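Local atomic coordinates of uncharacterized protein (Bacteroides caccae, PDB entry 4L7A), a protein that is of unknown function but is probably a zinc-dependent metallopeptidase of the Peptidase_MA clan. Residues D49-L54 against W102-Y107; L116-Y121 against K140-E145. All coordinates share one frame; numbering follows the deposited sequence.

Interaction 1: D49-L54 against W102-Y107; sequences DYTHNL and WDKGTY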
ATOM      1  N   ASP A  49     -13.362  15.493   6.121  1.00 30.04           N
ATOM      2  CA  ASP A  49     -12.971  16.806   5.698  1.00 30.43           C
ATOM      3  C   ASP A  49     -12.741  16.762   4.186  1.00 27.49           C
ATOM      4  O   ASP A  49     -12.504  15.709   3.607  1.00 26.90           O
ATOM      5  CB  ASP A  49     -11.715  17.220   6.471  1.00 31.18           C
ATOM      6  CG  ASP A  49     -11.967  17.264   7.974  1.00 34.46           C
ATOM      7  OD1 ASP A  49     -13.050  17.740   8.392  1.00 35.26           O
ATOM      8  OD2 ASP A  49     -11.105  16.765   8.733  1.00 39.58           O
ATOM      9  N   TYR A  50     -12.824  17.908   3.543  1.00 24.63           N
ATOM     10  CA  TYR A  50     -12.748  17.954   2.090  1.00 22.04           C
ATOM     11  C   TYR A  50     -11.957  19.210   1.673  1.00 21.75           C
ATOM     12  O   TYR A  50     -11.691  20.079   2.513  1.00 22.30           O
ATOM     13  CB  TYR A  50     -14.183  17.970   1.491  1.00 20.12           C
ATOM     14  CG  TYR A  50     -15.008  19.134   1.903  1.00 20.24           C
ATOM     15  CD1 TYR A  50     -15.643  19.112   3.103  1.00 21.53           C
ATOM     16  CD2 TYR A  50     -15.101  20.300   1.128  1.00 21.01           C
ATOM     17  CE1 TYR A  50     -16.355  20.173   3.538  1.00 22.67           C
ATOM     18  CE2 TYR A  50     -15.774  21.359   1.536  1.00 21.29           C
ATOM     19  CZ  TYR A  50     -16.416  21.298   2.781  1.00 24.01           C
ATOM     20  OH  TYR A  50     -17.110  22.329   3.348  1.00 23.92           O
ATOM     21  N   THR A  51     -11.634  19.311   0.373  1.00 20.83           N
ATOM     22  CA  THR A  51     -11.041  20.506  -0.190  1.00 20.80           C
ATOM     23  C   THR A  51     -11.859  20.929  -1.402  1.00 21.98           C
ATOM     24  O   THR A  51     -12.846  20.269  -1.729  1.00 21.49           O
ATOM     25  CB  THR A  51      -9.578  20.269  -0.594  1.00 20.68           C
ATOM     26  OG1 THR A  51      -9.499  19.445  -1.769  1.00 20.54           O
ATOM     27  CG2 THR A  51      -8.778  19.678   0.539  1.00 19.57           C
ATOM     28  N   HIS A  52     -11.448  21.986  -2.101  1.00 22.55           N
ATOM     29  CA  HIS A  52     -12.119  22.376  -3.358  1.00 23.03           C
ATOM     30  C   HIS A  52     -11.869  21.390  -4.499  1.00 24.31           C
ATOM     31  O   HIS A  52     -12.561  21.435  -5.552  1.00 25.52           O
ATOM     32  CB  HIS A  52     -11.744  23.779  -3.792  1.00 22.28           C
ATOM     33  CG  HIS A  52     -12.292  24.817  -2.902  1.00 23.84           C
ATOM     34  ND1 HIS A  52     -11.988  26.155  -3.031  1.00 24.71           N
ATOM     35  CD2 HIS A  52     -13.160  24.718  -1.863  1.00 24.06           C
ATOM     36  CE1 HIS A  52     -12.665  26.839  -2.118  1.00 26.31           C
ATOM     37  NE2 HIS A  52     -13.381  25.988  -1.398  1.00 25.51           N
ATOM     38  N   ASN A  53     -10.936  20.473  -4.286  1.00 23.72           N
ATOM     39  CA  ASN A  53     -10.775  19.348  -5.162  1.00 24.69           C
ATOM     40  C   ASN A  53     -11.826  18.253  -5.155  1.00 24.13           C
ATOM     41  O   ASN A  53     -11.751  17.340  -5.971  1.00 23.29           O
ATOM     42  CB  ASN A  53      -9.446  18.691  -4.897  1.00 27.33           C
ATOM     43  CG  ASN A  53      -8.455  19.041  -5.929  1.00 31.66           C
ATOM     44  OD1 ASN A  53      -8.414  20.203  -6.389  1.00 29.74           O
ATOM     45  ND2 ASN A  53      -7.623  18.037  -6.338  1.00 36.19           N
ATOM     46  N   LEU A  54     -12.735  18.271  -4.190  1.00 23.07           N
ATOM     47  CA  LEU A  54     -13.763  17.247  -4.124  1.00 22.82           C
ATOM     48  C   LEU A  54     -14.647  17.286  -5.402  1.00 23.24           C
ATOM     49  O   LEU A  54     -15.064  18.355  -5.828  1.00 20.39           O
ATOM     50  CB  LEU A  54     -14.660  17.507  -2.936  1.00 22.45           C
ATOM     51  CG  LEU A  54     -15.697  16.412  -2.676  1.00 23.06           C
ATOM     52  CD1 LEU A  54     -15.030  15.107  -2.351  1.00 21.64           C
ATOM     53  CD2 LEU A  54     -16.575  16.832  -1.473  1.00 23.91           C
ATOM     54  N   TRP A 102      -4.557  14.583  -8.786  1.00 27.65           N
ATOM     55  CA  TRP A 102      -3.627  13.938  -7.869  1.00 33.84           C
ATOM     56  C   TRP A 102      -2.813  14.924  -7.052  1.00 37.67           C
ATOM     57  O   TRP A 102      -2.134  14.522  -6.118  1.00 37.31           O
ATOM     58  CB  TRP A 102      -2.634  13.076  -8.642  1.00 37.34           C
ATOM     59  CG  TRP A 102      -1.651  13.839  -9.455  1.00 42.46           C
ATOM     60  CD1 TRP A 102      -0.491  14.433  -9.015  1.00 44.06           C
ATOM     61  CD2 TRP A 102      -1.707  14.057 -10.853  1.00 46.48           C
ATOM     62  NE1 TRP A 102       0.144  15.047 -10.051  1.00 51.19           N
ATOM     63  CE2 TRP A 102      -0.574  14.830 -11.200  1.00 50.69           C
ATOM     64  CE3 TRP A 102      -2.617  13.704 -11.849  1.00 54.12           C
ATOM     65  CZ2 TRP A 102      -0.313  15.239 -12.510  1.00 55.44           C
ATOM     66  CZ3 TRP A 102      -2.366  14.125 -13.183  1.00 59.53           C
ATOM     67  CH2 TRP A 102      -1.218  14.879 -13.490  1.00 60.56           C
ATOM     68  N   ASP A 103      -2.882  16.206  -7.416  1.00 40.29           N
ATOM     69  CA  ASP A 103      -1.998  17.247  -6.856  1.00 42.76           C
ATOM     70  C   ASP A 103      -2.162  17.567  -5.348  1.00 39.70           C
ATOM     71  O   ASP A 103      -1.249  18.082  -4.760  1.00 39.19           O
ATOM     72  CB  ASP A 103      -2.107  18.556  -7.688  1.00 45.50           C
ATOM     73  CG  ASP A 103      -3.480  19.237  -7.554  1.00 49.13           C
ATOM     74  OD1 ASP A 103      -4.450  18.626  -7.040  1.00 53.09           O
ATOM     75  OD2 ASP A 103      -3.621  20.396  -7.991  1.00 58.69           O
ATOM     76  N   LYS A 104      -3.309  17.309  -4.737  1.00 44.66           N
ATOM     77  CA  LYS A 104      -3.459  17.444  -3.275  1.00 47.21           C
ATOM     78  C   LYS A 104      -3.257  16.098  -2.556  1.00 42.51           C
ATOM     79  O   LYS A 104      -3.932  15.855  -1.574  1.00 46.38           O
ATOM     80  CB  LYS A 104      -4.885  17.861  -2.874  1.00 48.96           C
ATOM     81  CG  LYS A 104      -5.481  19.034  -3.575  1.00 53.95           C
ATOM     82  CD  LYS A 104      -5.003  20.311  -3.032  1.00 55.38           C
ATOM     83  CE  LYS A 104      -6.030  21.379  -3.264  1.00 60.31           C
ATOM     84  NZ  LYS A 104      -5.342  22.698  -3.211  1.00 64.72           N
ATOM     85  N   GLY A 105      -2.417  15.203  -3.054  1.00 37.49           N
ATOM     86  CA  GLY A 105      -2.307  13.868  -2.436  1.00 33.97           C
ATOM     87  C   GLY A 105      -3.394  12.876  -2.798  1.00 29.39           C
ATOM     88  O   GLY A 105      -4.454  13.255  -3.214  1.00 27.11           O
ATOM     89  N   THR A 106      -3.124  11.588  -2.648  1.00 25.48           N
ATOM     90  CA  THR A 106      -4.022  10.572  -3.148  1.00 21.72           C
ATOM     91  C   THR A 106      -4.600   9.632  -2.098  1.00 21.01           C
ATOM     92  O   THR A 106      -5.283   8.670  -2.440  1.00 21.03           O
ATOM     93  CB  THR A 106      -3.248   9.769  -4.148  1.00 22.05           C
ATOM     94  OG1 THR A 106      -1.994   9.393  -3.553  1.00 19.44           O
ATOM     95  CG2 THR A 106      -2.983  10.630  -5.403  1.00 23.38           C
ATOM     96  N   TYR A 107      -4.302   9.869  -0.823  1.00 19.70           N
ATOM     97  CA  TYR A 107      -4.780   9.032   0.268  1.00 18.79           C
ATOM     98  C   TYR A 107      -4.810   9.839   1.566  1.00 18.43           C
ATOM     99  O   TYR A 107      -4.096  10.857   1.695  1.00 18.51           O
ATOM    100  CB  TYR A 107      -3.867   7.796   0.475  1.00 18.00           C
ATOM    101  CG  TYR A 107      -2.541   8.150   1.119  1.00 18.22           C
ATOM    102  CD1 TYR A 107      -1.466   8.670   0.368  1.00 18.12           C
ATOM    103  CD2 TYR A 107      -2.389   8.080   2.498  1.00 17.69           C
ATOM    104  CE1 TYR A 107      -0.259   9.061   1.001  1.00 17.56           C
ATOM    105  CE2 TYR A 107      -1.172   8.469   3.131  1.00 18.01           C
ATOM    106  CZ  TYR A 107      -0.138   8.960   2.393  1.00 17.37           C
ATOM    107  OH  TYR A 107       1.017   9.336   3.109  1.00 17.48           O
TER

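Interaction 2: L116-Y121 against K140-E145; sequences LKVTLY and KVMHHE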
ATOM      1  N   LEU A 116      -7.397   0.213  11.248  1.00 22.40           N
ATOM      2  CA  LEU A 116      -7.021   1.175  10.240  1.00 21.52           C
ATOM      3  C   LEU A 116      -8.125   1.491   9.231  1.00 22.05           C
ATOM      4  O   LEU A 116      -8.813   0.580   8.719  1.00 20.94           O
ATOM      5  CB  LEU A 116      -5.809   0.652   9.464  1.00 20.53           C
ATOM      6  CG  LEU A 116      -5.220   1.489   8.348  1.00 19.04           C
ATOM      7  CD1 LEU A 116      -4.601   2.749   8.877  1.00 18.52           C
ATOM      8  CD2 LEU A 116      -4.205   0.669   7.668  1.00 19.32           C
ATOM      9  N   LYS A 117      -8.285   2.799   8.964  1.00 21.26           N
ATOM     10  CA  LYS A 117      -9.036   3.273   7.838  1.00 23.25           C
ATOM     11  C   LYS A 117      -8.105   3.875   6.763  1.00 20.88           C
ATOM     12  O   LYS A 117      -7.222   4.641   7.082  1.00 21.74           O
ATOM     13  CB  LYS A 117     -10.026   4.302   8.306  1.00 25.47           C
ATOM     14  CG  LYS A 117     -10.840   4.901   7.169  1.00 27.61           C
ATOM     15  CD  LYS A 117     -11.938   5.805   7.679  1.00 30.40           C
ATOM     16  CE  LYS A 117     -11.435   7.220   7.836  1.00 34.11           C
ATOM     17  NZ  LYS A 117     -12.216   7.978   8.890  1.00 36.11           N
ATOM     18  N   VAL A 118      -8.266   3.453   5.517  1.00 20.86           N
ATOM     19  CA  VAL A 118      -7.521   3.991   4.351  1.00 19.74           C
ATOM     20  C   VAL A 118      -8.536   4.663   3.420  1.00 19.84           C
ATOM     21  O   VAL A 118      -9.537   4.055   3.049  1.00 20.18           O
ATOM     22  CB  VAL A 118      -6.782   2.898   3.577  1.00 20.55           C
ATOM     23  CG1 VAL A 118      -5.926   3.480   2.423  1.00 21.86           C
ATOM     24  CG2 VAL A 118      -5.806   2.138   4.432  1.00 22.02           C
ATOM     25  N   THR A 119      -8.268   5.892   3.041  1.00 17.58           N
ATOM     26  CA  THR A 119      -9.073   6.586   2.100  1.00 19.10           C
ATOM     27  C   THR A 119      -8.255   6.807   0.864  1.00 19.54           C
ATOM     28  O   THR A 119      -7.136   7.265   0.958  1.00 20.26           O
ATOM     29  CB  THR A 119      -9.489   7.950   2.649  1.00 18.95           C
ATOM     30  OG1 THR A 119     -10.291   7.738   3.812  1.00 19.45           O
ATOM     31  CG2 THR A 119     -10.286   8.730   1.628  1.00 19.11           C
ATOM     32  N   LEU A 120      -8.800   6.465  -0.290  1.00 19.13           N
ATOM     33  CA  LEU A 120      -8.135   6.681  -1.521  1.00 20.27           C
ATOM     34  C   LEU A 120      -8.906   7.730  -2.324  1.00 21.12           C
ATOM     35  O   LEU A 120     -10.115   7.592  -2.535  1.00 20.90           O
ATOM     36  CB  LEU A 120      -8.079   5.405  -2.318  1.00 22.07           C
ATOM     37  CG  LEU A 120      -7.552   4.154  -1.626  1.00 21.94           C
ATOM     38  CD1 LEU A 120      -7.632   3.001  -2.562  1.00 22.61           C
ATOM     39  CD2 LEU A 120      -6.111   4.404  -1.220  1.00 23.76           C
ATOM     40  N   TYR A 121      -8.177   8.731  -2.811  1.00 19.38           N
ATOM     41  CA  TYR A 121      -8.710   9.768  -3.648  1.00 21.04           C
ATOM     42  C   TYR A 121      -8.433   9.351  -5.089  1.00 21.17           C
ATOM     43  O   TYR A 121      -7.286   9.013  -5.466  1.00 19.32           O
ATOM     44  CB  TYR A 121      -8.070  11.129  -3.284  1.00 22.04           C
ATOM     45  CG  TYR A 121      -8.519  11.599  -1.940  1.00 24.27           C
ATOM     46  CD1 TYR A 121      -7.867  11.257  -0.781  1.00 26.46           C
ATOM     47  CD2 TYR A 121      -9.640  12.426  -1.826  1.00 29.99           C
ATOM     48  CE1 TYR A 121      -8.344  11.698   0.467  1.00 26.77           C
ATOM     49  CE2 TYR A 121     -10.095  12.877  -0.623  1.00 29.01           C
ATOM     50  CZ  TYR A 121      -9.469  12.496   0.528  1.00 28.88           C
ATOM     51  OH  TYR A 121      -9.987  13.000   1.716  1.00 31.44           O
ATOM     52  N   LYS A 140       2.234   1.656  -2.443  1.00 19.51           N
ATOM     53  CA  LYS A 140       3.408   1.822  -1.561  1.00 20.06           C
ATOM     54  C   LYS A 140       2.978   2.140  -0.114  1.00 19.04           C
ATOM     55  O   LYS A 140       3.390   1.480   0.859  1.00 16.05           O
ATOM     56  CB  LYS A 140       4.374   2.871  -2.124  1.00 21.38           C
ATOM     57  CG  LYS A 140       5.294   3.553  -1.121  1.00 24.48           C
ATOM     58  CD  LYS A 140       6.388   2.603  -0.769  1.00 25.84           C
ATOM     59  CE  LYS A 140       7.222   3.097   0.439  1.00 28.33           C
ATOM     60  NZ  LYS A 140       7.521   4.547   0.426  1.00 29.06           N
ATOM     61  N   VAL A 141       2.208   3.198   0.046  1.00 19.41           N
ATOM     62  CA  VAL A 141       1.732   3.566   1.395  1.00 20.86           C
ATOM     63  C   VAL A 141       0.893   2.470   2.050  1.00 19.08           C
ATOM     64  O   VAL A 141       0.997   2.230   3.259  1.00 20.09           O
ATOM     65  CB  VAL A 141       0.912   4.866   1.358  1.00 23.81           C
ATOM     66  CG1 VAL A 141       0.375   5.159   2.677  1.00 24.08           C
ATOM     67  CG2 VAL A 141       1.855   6.010   0.939  1.00 29.57           C
HETATM   68  N   MSE A 142       0.078   1.794   1.270  1.00 17.60           N
HETATM   69  CA  MSE A 142      -0.698   0.701   1.815  1.00 19.66           C
HETATM   70  C   MSE A 142       0.165  -0.417   2.406  1.00 18.74           C
HETATM   71  O   MSE A 142      -0.030  -0.784   3.551  1.00 16.39           O
HETATM   72  CB  MSE A 142      -1.690   0.140   0.780  1.00 21.83           C
HETATM   73  CG  MSE A 142      -2.839   1.134   0.511  1.00 24.67           C
HETATM   74 SE   MSE A 142      -3.850   0.681  -1.105  0.75 28.67          SE
HETATM   75  CE  MSE A 142      -5.157  -0.463  -0.205  1.00 29.01           C
ATOM     76  N   HIS A 143       1.098  -0.958   1.609  1.00 16.95           N
ATOM     77  CA  HIS A 143       1.998  -1.987   2.122  1.00 17.72           C
ATOM     78  C   HIS A 143       2.777  -1.500   3.323  1.00 16.86           C
ATOM     79  O   HIS A 143       3.088  -2.263   4.228  1.00 17.86           O
ATOM     80  CB  HIS A 143       2.972  -2.530   1.059  1.00 16.70           C
ATOM     81  CG  HIS A 143       2.283  -3.226  -0.059  1.00 18.02           C
ATOM     82  ND1 HIS A 143       1.580  -4.405   0.130  1.00 18.67           N
ATOM     83  CD2 HIS A 143       2.121  -2.889  -1.363  1.00 18.00           C
ATOM     84  CE1 HIS A 143       1.040  -4.778  -1.016  1.00 19.52           C
ATOM     85  NE2 HIS A 143       1.329  -3.866  -1.934  1.00 20.47           N
ATOM     86  N   HIS A 144       3.083  -0.223   3.360  1.00 17.27           N
ATOM     87  CA  HIS A 144       3.809   0.321   4.502  1.00 17.40           C
ATOM     88  C   HIS A 144       2.917   0.147   5.758  1.00 17.92           C
ATOM     89  O   HIS A 144       3.360  -0.339   6.769  1.00 19.10           O
ATOM     90  CB  HIS A 144       4.200   1.792   4.281  1.00 18.02           C
ATOM     91  CG  HIS A 144       4.714   2.486   5.510  1.00 18.69           C
ATOM     92  ND1 HIS A 144       5.941   3.112   5.553  1.00 19.66           N
ATOM     93  CD2 HIS A 144       4.152   2.692   6.727  1.00 18.77           C
ATOM     94  CE1 HIS A 144       6.118   3.657   6.749  1.00 20.02           C
ATOM     95  NE2 HIS A 144       5.024   3.445   7.470  1.00 18.78           N
ATOM     96  N   GLU A 145       1.672   0.563   5.680  1.00 17.59           N
ATOM     97  CA  GLU A 145       0.731   0.497   6.830  1.00 17.44           C
ATOM     98  C   GLU A 145       0.399  -0.918   7.220  1.00 18.05           C
ATOM     99  O   GLU A 145       0.282  -1.200   8.420  1.00 16.54           O
ATOM    100  CB  GLU A 145      -0.529   1.236   6.498  1.00 17.81           C
ATOM    101  CG  GLU A 145      -0.300   2.758   6.320  1.00 18.73           C
ATOM    102  CD  GLU A 145       0.041   3.446   7.638  1.00 20.55           C
ATOM    103  OE1 GLU A 145      -0.580   3.086   8.687  1.00 20.96           O
ATOM    104  OE2 GLU A 145       0.944   4.301   7.648  1.00 22.29           O
TER

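Interaction 1: D49-L54 against W102-Y107
The side-chain amide of Asn53 lies under the aliphatic chain of Lys104 and points its nitrogen end at the carboxylate of Asp103. Lys104 CG sits over one amide face, 3.8 Å from Asn53 CG, and the lysine chain continues above that face until CE stands 4.1 Å from Asn53 OD1. At the nitrogen end, Asn53 ND2 gives a weak, bent hydrogen bond to Asp103 OD1 (3.3 Å, 135° at the hydrogen). The amide and carboxylate planes are 26° apart, and OD1 is displaced from the amide plane toward the lysine side. Asp103 reaches this position because its CG lies between the backbone N and the carbonyl carbon (chi1 68°). A second hydrogen bond from Asn53 ND2 goes to Ser99 OG, and the backbone of Asn53 bonds to Ala100. Replacing Asn53 by a leucine would probably leave Asp103 OD1 and Ser99 OG without their shared amide partner. Lys104 CE passes 4.2 Å from Thr51 OG1 without a bond; that oxygen accepts one from Asn53 N at 3.1 Å. That bond makes an ST turn within the type I beta turn Thr51-Leu54, which faces a second type I turn, Trp102-Gly105: two surface loops meeting side chain to side chain.

Interaction 2: L116-Y121 against K140-E145
Strand 116-121 and helix 140-145 run almost exactly antiparallel (178°), their axes 10.8 Å apart, with Leu116 opposite Glu145 and Val118 opposite Met142. Leu116 and Val118 point toward the helix, and Leu120 joins them with its CD2 methyl. Leu116 meets the C-terminal end of helix segment 140-145, its side chain at about a right angle to that of Glu145: Leu116 CD2 touches Glu145 CB at 3.9 Å, while the other methyl, Leu116 CD1, is 4.0 Å from Glu145 OE1. The bend in the glutamate chain (chi2 -69°) turns the carboxylate so that OE1 faces that methyl, and Glu145 also rests on Leu109 of strand 107-112. His144 and Glu145 open a sequence that fits the HExxH motif of zinc peptidases; by analogy His144 probably binds the metal and Glu145 probably serves in catalysis. In such enzymes this helix lies against a mixed sheet, as here. Further down the strand the contact is purely apolar. Met142, built as selenomethionine, extends toward the sheet, its CG 4.3 Å from Val118 CG1 and its SE 4.4 Å from Leu120 CD2. Leu120 also touches Tyr138, and Leu116 touches Ile149, so alternate strand residues follow successive turns of helix 131-153. The far side of the helix is covered by helix 195-208, whose Glu201 accepts a hydrogen bond from His144 ND1 and forms a salt bridge with Lys140 NZ.

Overall arrangement
From the N terminus, the chain leaves strand 38-40 and enters the loop with 49-54, then passes through helices 59-81 and 83-88 and strand 93-98 before 102-107 returns to that loop; interaction 1 closes this excursion at the surface. Strand 107-112 follows directly and turns back into strand 115-122, where interaction 2 opens, to be closed in the interior by helix 131-153. The two contacts therefore lie in series, neither enclosing nor crossing the other, with centres about 15 Å apart. They nevertheless touch: Thr106 O is 2.9 Å from Tyr121 N, a probable hydrogen bond, and the Tyr107 ring packs on Val141.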